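Small S protein (Podospora anserina, PDB 2WVO) drives heterokaryon incompatibility, triggering a lethal reaction when it meets the prion form [het-s] of an incompatible cell after vegetative fusion. Local coordinates at the interface of chains A and B. Sequence-based numbering; all coordinates share one arbitrary frame. Chains: chain A/B, Small S protein.

The interface of chains A and B. Residues chain A 5, 8-9, 89; chain B 5, 8-9, 89.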
ATOM      1  N   PHE A   5      11.601   1.492   6.821  1.00 54.46           N
ATOM      2  CA  PHE A   5      11.238   0.520   7.859  1.00 53.88           C
ATOM      3  C   PHE A   5      11.986   0.746   9.187  1.00 53.97           C
ATOM      4  O   PHE A   5      11.373   0.727  10.255  1.00 53.30           O
ATOM      5  CB  PHE A   5      11.480  -0.915   7.342  1.00 53.53           C
ATOM      6  CG  PHE A   5      10.893  -1.999   8.218  1.00 52.45           C
ATOM      7  CD1 PHE A   5       9.612  -2.493   7.973  1.00 51.52           C
ATOM      8  CD2 PHE A   5      11.620  -2.525   9.295  1.00 51.14           C
ATOM      9  CE1 PHE A   5       9.062  -3.498   8.777  1.00 51.40           C
ATOM     10  CE2 PHE A   5      11.073  -3.522  10.108  1.00 50.96           C
ATOM     11  CZ  PHE A   5       9.799  -4.012   9.846  1.00 51.17           C
ATOM     12  N   VAL A   8      10.658   3.958  10.947  1.00 53.13           N
ATOM     13  CA  VAL A   8       9.371   3.665  11.601  1.00 53.19           C
ATOM     14  C   VAL A   8       9.528   2.798  12.868  1.00 53.19           C
ATOM     15  O   VAL A   8       8.755   2.941  13.826  1.00 53.12           O
ATOM     16  CB  VAL A   8       8.360   3.000  10.630  1.00 53.25           C
ATOM     17  CG1 VAL A   8       7.037   2.664  11.345  1.00 53.21           C
ATOM     18  CG2 VAL A   8       8.101   3.897   9.422  1.00 52.97           C
ATOM     19  N   ALA A   9      10.526   1.907  12.858  1.00 52.94           N
ATOM     20  CA  ALA A   9      10.852   1.062  14.010  1.00 52.75           C
ATOM     21  C   ALA A   9      11.454   1.843  15.193  1.00 52.73           C
ATOM     22  O   ALA A   9      11.526   1.313  16.304  1.00 53.12           O
ATOM     23  CB  ALA A   9      11.797  -0.078  13.589  1.00 52.76           C
ATOM     24  N   LEU A  89       6.057   3.677   5.157  1.00 41.20           N
ATOM     25  CA  LEU A  89       5.731   2.297   4.785  1.00 41.78           C
ATOM     26  C   LEU A  89       5.472   2.135   3.295  1.00 41.56           C
ATOM     27  O   LEU A  89       5.770   1.098   2.700  1.00 41.68           O
ATOM     28  CB  LEU A  89       4.523   1.815   5.592  1.00 41.98           C
ATOM     29  CG  LEU A  89       4.762   0.934   6.839  1.00 43.37           C
ATOM     30  CD1 LEU A  89       6.153   1.031   7.454  1.00 43.80           C
ATOM     31  CD2 LEU A  89       3.694   1.176   7.887  1.00 44.12           C
TER
ATOM     32  N   PHE B   5       4.098  -5.574  11.506  1.00 53.43           N
ATOM     33  CA  PHE B   5       5.388  -4.858  11.497  1.00 52.79           C
ATOM     34  C   PHE B   5       6.462  -5.568  12.346  1.00 52.95           C
ATOM     35  O   PHE B   5       7.612  -5.693  11.921  1.00 52.22           O
ATOM     36  CB  PHE B   5       5.211  -3.417  11.988  1.00 51.79           C
ATOM     37  CG  PHE B   5       6.445  -2.550  11.843  1.00 51.11           C
ATOM     38  CD1 PHE B   5       6.608  -1.725  10.726  1.00 49.90           C
ATOM     39  CD2 PHE B   5       7.430  -2.530  12.840  1.00 49.98           C
ATOM     40  CE1 PHE B   5       7.738  -0.898  10.595  1.00 50.48           C
ATOM     41  CE2 PHE B   5       8.565  -1.714  12.714  1.00 49.96           C
ATOM     42  CZ  PHE B   5       8.720  -0.897  11.586  1.00 49.76           C
ATOM     43  N   VAL B   8       7.622  -8.818  10.526  1.00 52.05           N
ATOM     44  CA  VAL B   8       8.570  -8.482   9.453  1.00 51.99           C
ATOM     45  C   VAL B   8       9.941  -8.072  10.032  1.00 52.33           C
ATOM     46  O   VAL B   8      10.986  -8.403   9.456  1.00 51.63           O
ATOM     47  CB  VAL B   8       8.007  -7.371   8.483  1.00 51.95           C
ATOM     48  CG1 VAL B   8       9.031  -6.966   7.432  1.00 51.28           C
ATOM     49  CG2 VAL B   8       6.750  -7.836   7.786  1.00 51.55           C
ATOM     50  N   ALA B   9       9.921  -7.364  11.167  1.00 52.40           N
ATOM     51  CA  ALA B   9      11.147  -6.966  11.883  1.00 53.00           C
ATOM     52  C   ALA B   9      11.971  -8.132  12.456  1.00 53.19           C
ATOM     53  O   ALA B   9      13.148  -7.948  12.786  1.00 54.00           O
ATOM     54  CB  ALA B   9      10.834  -5.933  12.995  1.00 52.81           C
ATOM     55  N   LEU B  89       3.074  -6.054   5.457  1.00 42.29           N
ATOM     56  CA  LEU B  89       3.065  -4.583   5.461  1.00 42.66           C
ATOM     57  C   LEU B  89       1.695  -3.995   5.083  1.00 42.55           C
ATOM     58  O   LEU B  89       1.264  -2.967   5.622  1.00 43.12           O
ATOM     59  CB  LEU B  89       4.160  -4.055   4.531  1.00 42.32           C
ATOM     60  CG  LEU B  89       5.540  -3.554   5.018  1.00 44.55           C
ATOM     61  CD1 LEU B  89       5.904  -3.878   6.483  1.00 44.79           C
ATOM     62  CD2 LEU B  89       6.636  -4.013   4.058  1.00 43.46           C
TER
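At the dimer interface of this HeLo domain, the globular, prion-inhibitory part of HET-S, each chain inserts a phenylalanine from its N-terminal helix, residues 3-9, against the other. A:Phe5 and B:Phe5 reach toward each other tip to tip across the two-fold and slide past one another until the rings lie face to face, with planes 10° apart and centroids separated by 4.1 Å. CZ of each ring sits over the centre of the other, and CE1 of A:Phe5 comes 3.4 Å from CE1 of B:Phe5. In both copies CG stands anti to the backbone N (chi1 -169° in A, -172° in B), which sends the ring out from its own helix against the partner's.

There the tip of B:Phe5 meets main chain as well as side chain, its CZ lying 3.4 Å from the carbonyl O of A:Phe5 and 3.6 Å from the amide N of A:Ala9. These are packing contacts, since no polar pair bonds within this patch. A:Ala9 sets its CB in the plane of the B:Phe5 ring, 3.7 Å from CE2. Crossing obliquely, A:Val8 brings CG1, its branch anti to the backbone N, over the rim of the face turned away from A:Phe5, 3.7 Å from CE1 of B:Phe5, so the ring is clasped from both sides. Helix 75-104 joins helix 3-9 here through A:Leu89, whose CD1 reaches the rim 4.0 Å from that same CE1. Symmetry repeats the socket around A:Phe5, with CD1 of B:Leu89 at its edge.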